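Local coordinates for probable TonB-dependent siderophore receptor PiuA (Acinetobacter baumannii, PDB 5FP1), which probably takes the first step of iron uptake across the outer membrane by binding iron-chelating siderophores, possibly including ferric enterobactin, at residues A[179-184]-A[202-207]; A[486-491]-A[519-524]. All blocks are in the same frame, centred on the assembly; numbering follows the deposited sequence.

Contact 1 (A[179-184]-A[202-207])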
ATOM      1  N   ARG A 179      21.579  10.248 -12.431  1.00 26.64           N
ATOM      2  CA  ARG A 179      21.580   9.582 -11.138  1.00 22.91           C
ATOM      3  C   ARG A 179      21.286   8.102 -11.366  1.00 21.61           C
ATOM      4  O   ARG A 179      20.588   7.745 -12.302  1.00 21.78           O
ATOM      5  CB  ARG A 179      20.520  10.196 -10.241  1.00 26.62           C
ATOM      6  CG  ARG A 179      20.514   9.653  -8.836  1.00 31.62           C
ATOM      7  CD  ARG A 179      19.445  10.334  -8.014  1.00 31.32           C
ATOM      8  NE  ARG A 179      19.517   9.952  -6.611  1.00 25.76           N
ATOM      9  CZ  ARG A 179      18.906  10.608  -5.633  1.00 34.86           C
ATOM     10  NH1 ARG A 179      18.149  11.663  -5.904  1.00 37.66           N
ATOM     11  NH2 ARG A 179      19.045  10.203  -4.384  1.00 38.08           N
ATOM     12  N   VAL A 180      21.864   7.240 -10.547  1.00 25.65           N
ATOM     13  CA  VAL A 180      21.492   5.832 -10.579  1.00 25.78           C
ATOM     14  C   VAL A 180      21.526   5.268  -9.171  1.00 29.36           C
ATOM     15  O   VAL A 180      22.459   5.530  -8.414  1.00 31.34           O
ATOM     16  CB  VAL A 180      22.389   5.013 -11.510  1.00 27.44           C
ATOM     17  CG1 VAL A 180      23.819   5.005 -11.023  1.00 32.25           C
ATOM     18  CG2 VAL A 180      21.867   3.582 -11.616  1.00 32.85           C
ATOM     19  N   ALA A 181      20.471   4.540  -8.797  1.00 26.46           N
ATOM     20  CA  ALA A 181      20.465   3.763  -7.555  1.00 25.00           C
ATOM     21  C   ALA A 181      20.436   2.282  -7.919  1.00 26.65           C
ATOM     22  O   ALA A 181      19.825   1.893  -8.910  1.00 22.78           O
ATOM     23  CB  ALA A 181      19.275   4.137  -6.687  1.00 28.66           C
ATOM     24  N   VAL A 182      21.151   1.471  -7.160  1.00 25.02           N
ATOM     25  CA  VAL A 182      21.231   0.045  -7.437  1.00 25.41           C
ATOM     26  C   VAL A 182      21.012  -0.683  -6.122  1.00 23.40           C
ATOM     27  O   VAL A 182      21.354  -0.168  -5.060  1.00 26.38           O
ATOM     28  CB  VAL A 182      22.589  -0.368  -8.041  1.00 32.72           C
ATOM     29  CG1 VAL A 182      22.519  -1.778  -8.574  1.00 36.91           C
ATOM     30  CG2 VAL A 182      22.985   0.551  -9.185  1.00 40.25           C
ATOM     31  N   LEU A 183      20.424  -1.871  -6.207  1.00 22.10           N
ATOM     32  CA  LEU A 183      20.015  -2.627  -5.034  1.00 20.22           C
ATOM     33  C   LEU A 183      20.319  -4.094  -5.261  1.00 17.62           C
ATOM     34  O   LEU A 183      20.003  -4.644  -6.315  1.00 19.35           O
ATOM     35  CB  LEU A 183      18.502  -2.473  -4.765  1.00 21.92           C
ATOM     36  CG  LEU A 183      17.907  -3.446  -3.727  1.00 20.63           C
ATOM     37  CD1 LEU A 183      18.311  -3.056  -2.323  1.00 22.22           C
ATOM     38  CD2 LEU A 183      16.380  -3.535  -3.851  1.00 23.76           C
ATOM     39  N   GLY A 184      20.879  -4.702  -4.222  1.00 21.42           N
ATOM     40  CA  GLY A 184      20.942  -6.145  -4.066  1.00 22.55           C
ATOM     41  C   GLY A 184      20.507  -6.507  -2.670  1.00 22.15           C
ATOM     42  O   GLY A 184      21.010  -5.966  -1.699  1.00 21.04           O
ATOM     43  N   GLY A 202      17.519  -4.486  -8.031  1.00 19.62           N
ATOM     44  CA  GLY A 202      16.913  -3.380  -8.728  1.00 17.95           C
ATOM     45  C   GLY A 202      17.909  -2.344  -9.208  1.00 20.37           C
ATOM     46  O   GLY A 202      19.037  -2.249  -8.717  1.00 18.47           O
ATOM     47  N   ILE A 203      17.455  -1.538 -10.150  1.00 18.05           N
ATOM     48  CA  ILE A 203      18.217  -0.412 -10.618  1.00 20.35           C
ATOM     49  C   ILE A 203      17.243   0.689 -11.009  1.00 22.68           C
ATOM     50  O   ILE A 203      16.128   0.421 -11.504  1.00 19.83           O
ATOM     51  CB  ILE A 203      19.134  -0.840 -11.807  1.00 18.95           C
ATOM     52  CG1 ILE A 203      20.113   0.286 -12.176  1.00 26.49           C
ATOM     53  CG2 ILE A 203      18.321  -1.219 -13.011  1.00 21.89           C
ATOM     54  CD1 ILE A 203      21.225  -0.187 -13.114  1.00 29.66           C
ATOM     55  N   ALA A 204      17.649   1.935 -10.764  1.00 19.22           N
ATOM     56  CA  ALA A 204      16.818   3.095 -11.053  1.00 18.33           C
ATOM     57  C   ALA A 204      17.688   4.251 -11.544  1.00 19.89           C
ATOM     58  O   ALA A 204      18.067   5.090 -10.741  1.00 21.67           O
ATOM     59  CB  ALA A 204      16.087   3.558  -9.801  1.00 18.90           C
ATOM     60  N   PRO A 205      17.997   4.271 -12.833  1.00 22.40           N
ATOM     61  CA  PRO A 205      18.734   5.361 -13.454  1.00 23.58           C
ATOM     62  C   PRO A 205      17.830   6.459 -13.995  1.00 22.14           C
ATOM     63  O   PRO A 205      16.761   6.184 -14.571  1.00 21.83           O
ATOM     64  CB  PRO A 205      19.432   4.663 -14.602  1.00 23.11           C
ATOM     65  CG  PRO A 205      18.495   3.579 -15.003  1.00 24.94           C
ATOM     66  CD  PRO A 205      17.679   3.211 -13.804  1.00 21.39           C
ATOM     67  N   SER A 206      18.269   7.705 -13.856  1.00 22.09           N
ATOM     68  CA  SER A 206      17.574   8.793 -14.506  1.00 20.34           C
ATOM     69  C   SER A 206      18.529   9.906 -14.976  1.00 18.64           C
ATOM     70  O   SER A 206      19.650  10.018 -14.495  1.00 22.82           O
ATOM     71  CB  SER A 206      16.541   9.380 -13.552  1.00 20.78           C
ATOM     72  OG  SER A 206      17.152   9.787 -12.374  1.00 22.09           O
ATOM     73  N   ILE A 207      18.029  10.745 -15.863  1.00 22.10           N
ATOM     74  CA  ILE A 207      18.787  11.915 -16.279  1.00 23.08           C
ATOM     75  C   ILE A 207      17.863  13.080 -16.492  1.00 21.67           C
ATOM     76  O   ILE A 207      16.745  12.912 -16.964  1.00 24.78           O
ATOM     77  CB  ILE A 207      19.629  11.593 -17.544  1.00 23.15           C
ATOM     78  CG1 ILE A 207      20.484  12.807 -17.960  1.00 32.29           C
ATOM     79  CG2 ILE A 207      18.767  11.133 -18.694  1.00 25.30           C
ATOM     80  CD1 ILE A 207      21.476  12.440 -19.050  1.00 34.22           C
TER
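Two neighbouring staves of the beta-barrel, strands 177-188 and 197-209, form an antiparallel beta hairpin; in their segments 179-184 and 202-207, R179 faces S206, A181 faces A204 and L183 faces G202 as hydrogen-bonded pairs. Each pair makes two backbone bonds, six in all. S206 N reaches R179 O at 2.8 Å in a nearly straight bond (165° at the hydrogen). The A181-A204 pair is less even: A204 N donates to A181 O at 2.9 Å, whereas A181 N lies 57° above the plane of the A204 carbonyl and its bond to A204 O is 3.1 Å long. P205 is paired with V180 at a non-hydrogen-bonded position, where the backbone N has no bond to make across to 179-184, and so proline is tolerated.

The V180, V182, I203 and P205 face is purely apolar. V180 sets CG2 anti to its backbone N, and this methyl meets I203 CG1 at 3.8 Å and P205 CB at 4.0 Å. V182 lies side by side with I203, its CG2 against I203 CG1 at 4.2 Å. Beta-branched residues suit extended strands, and their hydrocarbon suits a face that probably meets lipid, as in outer-membrane barrels generally. The other face is mixed. A181 and A204, 4.5 Å apart between their CB atoms, and G202 keep it low, while L183 packs on E110 and F112 of the plug. R179 leaves the strand pair, CG anti to the backbone N (chi1 -175°) and the chain extended to NE; its guanidinium forms a salt bridge with D167 and a hydrogen bond to V143 O, while S206 OG accepts from A144 N. Such a two-faced hairpin is characteristic of the barrel wall of TonB-dependent receptors.

Contact 2 (A[486-491]-A[519-524]). With C8E ((hydroxyethyloxy)tri(ethyloxy)octane), chain C; C8E ((hydroxyethyloxy)tri(ethyloxy)octane), chain F.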
ATOM      1  N   THR A 486     -12.646  22.952   7.682  1.00 18.52           N
ATOM      2  CA  THR A 486     -13.742  22.022   7.417  1.00 20.98           C
ATOM      3  C   THR A 486     -13.636  21.652   5.953  1.00 21.96           C
ATOM      4  O   THR A 486     -13.427  22.530   5.115  1.00 21.37           O
ATOM      5  CB  THR A 486     -15.121  22.704   7.600  1.00 26.30           C
ATOM      6  OG1 THR A 486     -15.183  23.337   8.880  1.00 28.54           O
ATOM      7  CG2 THR A 486     -16.243  21.682   7.477  1.00 29.18           C
ATOM      8  N   SER A 487     -13.831  20.378   5.620  1.00 19.22           N
ATOM      9  CA  SER A 487     -13.828  19.989   4.218  1.00 17.51           C
ATOM     10  C   SER A 487     -14.722  18.818   3.910  1.00 17.18           C
ATOM     11  O   SER A 487     -15.084  18.031   4.775  1.00 17.60           O
ATOM     12  CB  SER A 487     -12.396  19.713   3.735  1.00 23.27           C
ATOM     13  OG  SER A 487     -11.891  18.534   4.328  1.00 22.80           O
ATOM     14  N   TYR A 488     -15.082  18.739   2.648  1.00 16.45           N
ATOM     15  CA  TYR A 488     -15.900  17.671   2.129  1.00 18.38           C
ATOM     16  C   TYR A 488     -15.301  17.187   0.811  1.00 18.07           C
ATOM     17  O   TYR A 488     -14.938  17.983  -0.047  1.00 17.77           O
ATOM     18  CB  TYR A 488     -17.329  18.163   1.917  1.00 19.53           C
ATOM     19  CG  TYR A 488     -18.244  17.126   1.336  1.00 20.97           C
ATOM     20  CD1 TYR A 488     -18.752  16.101   2.110  1.00 26.06           C
ATOM     21  CD2 TYR A 488     -18.556  17.147  -0.010  1.00 23.21           C
ATOM     22  CE1 TYR A 488     -19.590  15.136   1.559  1.00 25.30           C
ATOM     23  CE2 TYR A 488     -19.385  16.194  -0.568  1.00 26.73           C
ATOM     24  CZ  TYR A 488     -19.895  15.192   0.220  1.00 24.82           C
ATOM     25  OH  TYR A 488     -20.717  14.241  -0.370  1.00 25.74           O
ATOM     26  N   ALA A 489     -15.240  15.877   0.626  1.00 16.51           N
ATOM     27  CA  ALA A 489     -14.659  15.312  -0.615  1.00 17.82           C
ATOM     28  C   ALA A 489     -15.339  14.003  -0.938  1.00 18.12           C
ATOM     29  O   ALA A 489     -15.765  13.265  -0.021  1.00 17.02           O
ATOM     30  CB  ALA A 489     -13.154  15.113  -0.461  1.00 18.38           C
ATOM     31  N   THR A 490     -15.481  13.731  -2.231  1.00 16.78           N
ATOM     32  CA  THR A 490     -16.158  12.531  -2.666  1.00 17.69           C
ATOM     33  C   THR A 490     -15.203  11.546  -3.341  1.00 17.38           C
ATOM     34  O   THR A 490     -14.063  11.879  -3.723  1.00 18.09           O
ATOM     35  CB  THR A 490     -17.326  12.833  -3.636  1.00 17.98           C
ATOM     36  OG1 THR A 490     -16.840  13.414  -4.862  1.00 19.10           O
ATOM     37  CG2 THR A 490     -18.350  13.768  -2.983  1.00 23.47           C
ATOM     38  N   SER A 491     -15.713  10.333  -3.512  1.00 18.34           N
ATOM     39  CA  SER A 491     -15.019   9.291  -4.237  1.00 17.43           C
ATOM     40  C   SER A 491     -16.024   8.425  -4.973  1.00 19.77           C
ATOM     41  O   SER A 491     -17.153   8.270  -4.534  1.00 17.15           O
ATOM     42  CB  SER A 491     -14.201   8.451  -3.257  1.00 21.75           C
ATOM     43  OG  SER A 491     -13.835   7.191  -3.818  1.00 21.68           O
ATOM     44  N   GLU A 519     -20.053   4.744  -4.256  1.00 16.64           N
ATOM     45  CA  GLU A 519     -19.943   6.154  -3.937  1.00 17.70           C
ATOM     46  C   GLU A 519     -19.559   6.298  -2.485  1.00 16.97           C
ATOM     47  O   GLU A 519     -20.112   5.609  -1.603  1.00 18.44           O
ATOM     48  CB  GLU A 519     -21.268   6.879  -4.190  1.00 21.65           C
ATOM     49  CG  GLU A 519     -21.696   6.897  -5.639  1.00 26.80           C
ATOM     50  CD  GLU A 519     -23.073   7.531  -5.802  1.00 30.22           C
ATOM     51  OE1 GLU A 519     -23.159   8.755  -5.844  1.00 43.99           O
ATOM     52  OE2 GLU A 519     -24.066   6.808  -5.822  1.00 44.68           O
ATOM     53  N   ALA A 520     -18.587   7.163  -2.238  1.00 17.27           N
ATOM     54  CA  ALA A 520     -18.073   7.375  -0.895  1.00 15.34           C
ATOM     55  C   ALA A 520     -17.854   8.860  -0.681  1.00 16.69           C
ATOM     56  O   ALA A 520     -17.792   9.652  -1.643  1.00 16.76           O
ATOM     57  CB  ALA A 520     -16.767   6.610  -0.680  1.00 16.53           C
ATOM     58  N   GLN A 521     -17.683   9.225   0.571  1.00 15.65           N
ATOM     59  CA  GLN A 521     -17.454  10.609   0.915  1.00 18.91           C
ATOM     60  C   GLN A 521     -16.760  10.745   2.258  1.00 15.86           C
ATOM     61  O   GLN A 521     -16.829   9.855   3.121  1.00 17.29           O
ATOM     62  CB  GLN A 521     -18.784  11.383   0.884  1.00 18.68           C
ATOM     63  CG  GLN A 521     -19.745  10.886   1.952  1.00 21.35           C
ATOM     64  CD  GLN A 521     -21.159  11.447   1.853  1.00 28.81           C
ATOM     65  OE1 GLN A 521     -21.497  12.211   0.955  1.00 29.88           O
ATOM     66  NE2 GLN A 521     -21.987  11.060   2.792  1.00 30.64           N
ATOM     67  N   THR A 522     -16.072  11.875   2.430  1.00 16.81           N
ATOM     68  CA  THR A 522     -15.450  12.228   3.684  1.00 16.94           C
ATOM     69  C   THR A 522     -15.844  13.645   4.093  1.00 18.74           C
ATOM     70  O   THR A 522     -15.722  14.589   3.303  1.00 16.87           O
ATOM     71  CB  THR A 522     -13.918  12.137   3.580  1.00 18.44           C
ATOM     72  OG1 THR A 522     -13.535  10.771   3.360  1.00 16.57           O
ATOM     73  CG2 THR A 522     -13.226  12.659   4.854  1.00 18.58           C
ATOM     74  N   PHE A 523     -16.369  13.755   5.306  1.00 19.06           N
ATOM     75  CA  PHE A 523     -16.561  15.056   5.980  1.00 17.96           C
ATOM     76  C   PHE A 523     -15.530  15.167   7.099  1.00 17.29           C
ATOM     77  O   PHE A 523     -15.417  14.280   7.949  1.00 18.59           O
ATOM     78  CB  PHE A 523     -17.977  15.190   6.566  1.00 21.16           C
ATOM     79  CG  PHE A 523     -18.146  16.486   7.371  1.00 27.91           C
ATOM     80  CD1 PHE A 523     -18.297  17.702   6.710  1.00 30.37           C
ATOM     81  CD2 PHE A 523     -18.038  16.494   8.755  1.00 38.79           C
ATOM     82  CE1 PHE A 523     -18.426  18.893   7.420  1.00 33.99           C
ATOM     83  CE2 PHE A 523     -18.146  17.681   9.472  1.00 41.62           C
ATOM     84  CZ  PHE A 523     -18.339  18.880   8.800  1.00 34.22           C
ATOM     85  N   GLU A 524     -14.749  16.238   7.112  1.00 17.24           N
ATOM     86  CA  GLU A 524     -13.674  16.371   8.088  1.00 16.53           C
ATOM     87  C   GLU A 524     -13.587  17.804   8.625  1.00 19.99           C
ATOM     88  O   GLU A 524     -13.798  18.779   7.897  1.00 19.51           O
ATOM     89  CB  GLU A 524     -12.346  16.025   7.449  1.00 17.07           C
ATOM     90  CG  GLU A 524     -11.131  16.025   8.365  1.00 19.33           C
ATOM     91  CD  GLU A 524      -9.943  15.287   7.753  1.00 22.83           C
ATOM     92  OE1 GLU A 524     -10.159  14.136   7.319  1.00 21.73           O
ATOM     93  OE2 GLU A 524      -8.813  15.844   7.706  1.00 19.04           O
TER
HETATM   94  C1  C8E C1717     -18.096  25.710   7.476  1.00 44.64           C
HETATM   95  C2  C8E C1717     -17.191  26.913   7.629  1.00 39.83           C
HETATM   96  C3  C8E C1717     -15.750  26.462   7.708  1.00 32.92           C
HETATM   97  C4  C8E C1717     -14.921  27.386   8.555  1.00 34.02           C
HETATM   98  C5  C8E C1717     -13.532  26.849   8.802  1.00 31.47           C
HETATM   99  C6  C8E C1717     -13.553  25.572   9.607  1.00 29.73           C
HETATM  100  C7  C8E C1717     -13.574  25.819  11.080  1.00 33.95           C
HETATM  101  C8  C8E C1717     -14.168  24.614  11.793  1.00 31.24           C
HETATM  102  O9  C8E C1717     -15.587  24.783  11.762  1.00 43.44           O
HETATM  103  C10 C8E C1717     -16.337  23.578  11.950  1.00 43.30           C
HETATM  104  C11 C8E C1717     -16.363  23.203  13.420  1.00 43.15           C
HETATM  105  O12 C8E C1717     -15.033  23.134  13.918  1.00 36.08           O
HETATM  106  C13 C8E C1717     -15.036  22.797  15.308  1.00 41.61           C
HETATM  107  C14 C8E C1717     -13.607  22.658  15.812  1.00 46.52           C
HETATM  108  O15 C8E C1717     -13.137  23.898  16.339  1.00 57.20           O
HETATM  109  C16 C8E C1717     -13.128  23.908  17.770  1.00 58.96           C
HETATM  110  C17 C8E C1717     -12.084  24.885  18.283  1.00 50.02           C
HETATM  111  O18 C8E C1717     -10.940  24.798  17.440  1.00 60.63           O
HETATM  112  C1  C8E F1720     -20.179  21.643   0.803  1.00 60.13           C
HETATM  113  C2  C8E F1720     -21.089  20.765  -0.032  1.00 62.89           C
HETATM  114  C3  C8E F1720     -21.705  19.633   0.789  1.00 53.71           C
HETATM  115  C4  C8E F1720     -22.671  18.807  -0.062  1.00 62.16           C
HETATM  116  C5  C8E F1720     -23.288  17.677   0.751  1.00 47.75           C
HETATM  117  C6  C8E F1720     -23.785  16.544  -0.130  1.00 52.41           C
HETATM  118  C7  C8E F1720     -24.249  15.389   0.757  1.00 56.21           C
HETATM  119  C8  C8E F1720     -25.326  14.552   0.079  1.00 63.89           C
HETATM  120  O9  C8E F1720     -25.151  13.185   0.438  1.00 74.16           O
HETATM  121  O   HOH W   1     -12.834  16.048   3.419  1.00 21.61           O
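Y488 reaches diagonally past its own cross-strand partner, F523, to Q521, the partner of T490 on the same face: Y488 OH donates to Q521 OE1 at 2.5 Å, a short bond. The amide oxygen lies at the ring's edge, near its plane, with the two flat groups turned 70° apart. Q521 CG sits between backbone N and carbonyl carbon, and the extended chain beyond carries the amide to the hydroxyl. Glutamine suits this place by accepting from Y488 while its NE2 donates to E546; tyrosine adds a ring to its hydroxyl, and a detergent tail covers one face, C3 lying 4.1 Å from Y488 CD2. T486 CG2 touches F523 CE1 at 3.5 Å.

Behind run six backbone bonds, including T522 N to A489 O at 2.8 Å. On the reverse face one water donates to S487 OG (2.8 Å) and T522 O (3.2 Å). Small hydroxyls and a carboxylate suit this side, which meets the plug: S487 OG bonds to P41 O, S491 OG to G131 O and T522 OG1 to S123 OG, while E524 OE1 forms a salt bridge with R88 and OE2 bonds to Y485 OH and S43 OG. A probably lipid-facing, detergent-bound side backed by plug contacts is typical of a TonB-dependent receptor's barrel wall.

Overall arrangement
Both contacts join neighbouring antiparallel strands of the same barrel, on opposite sides of the chain's centre with their own centres about 39 Å apart and no touch between them. Each is partly buried, having one more sheltered face and one at the surface. Contact 1 lies early in the barrel; on its aliphatic surface the side chains meet by van der Waals contact, with no side-chain hydrogen bond between the segments, while the backbone ladder joins the strands. Contact 2 lies later and buries more area, about 503 against 395 Å²; its surface mixes aromatic rings with a side-chain hydrogen bond and meets bound detergent. Inward, contact 1's polar groups are one arginine and one serine, whereas contact 2 offers several hydroxyls and a glutamate.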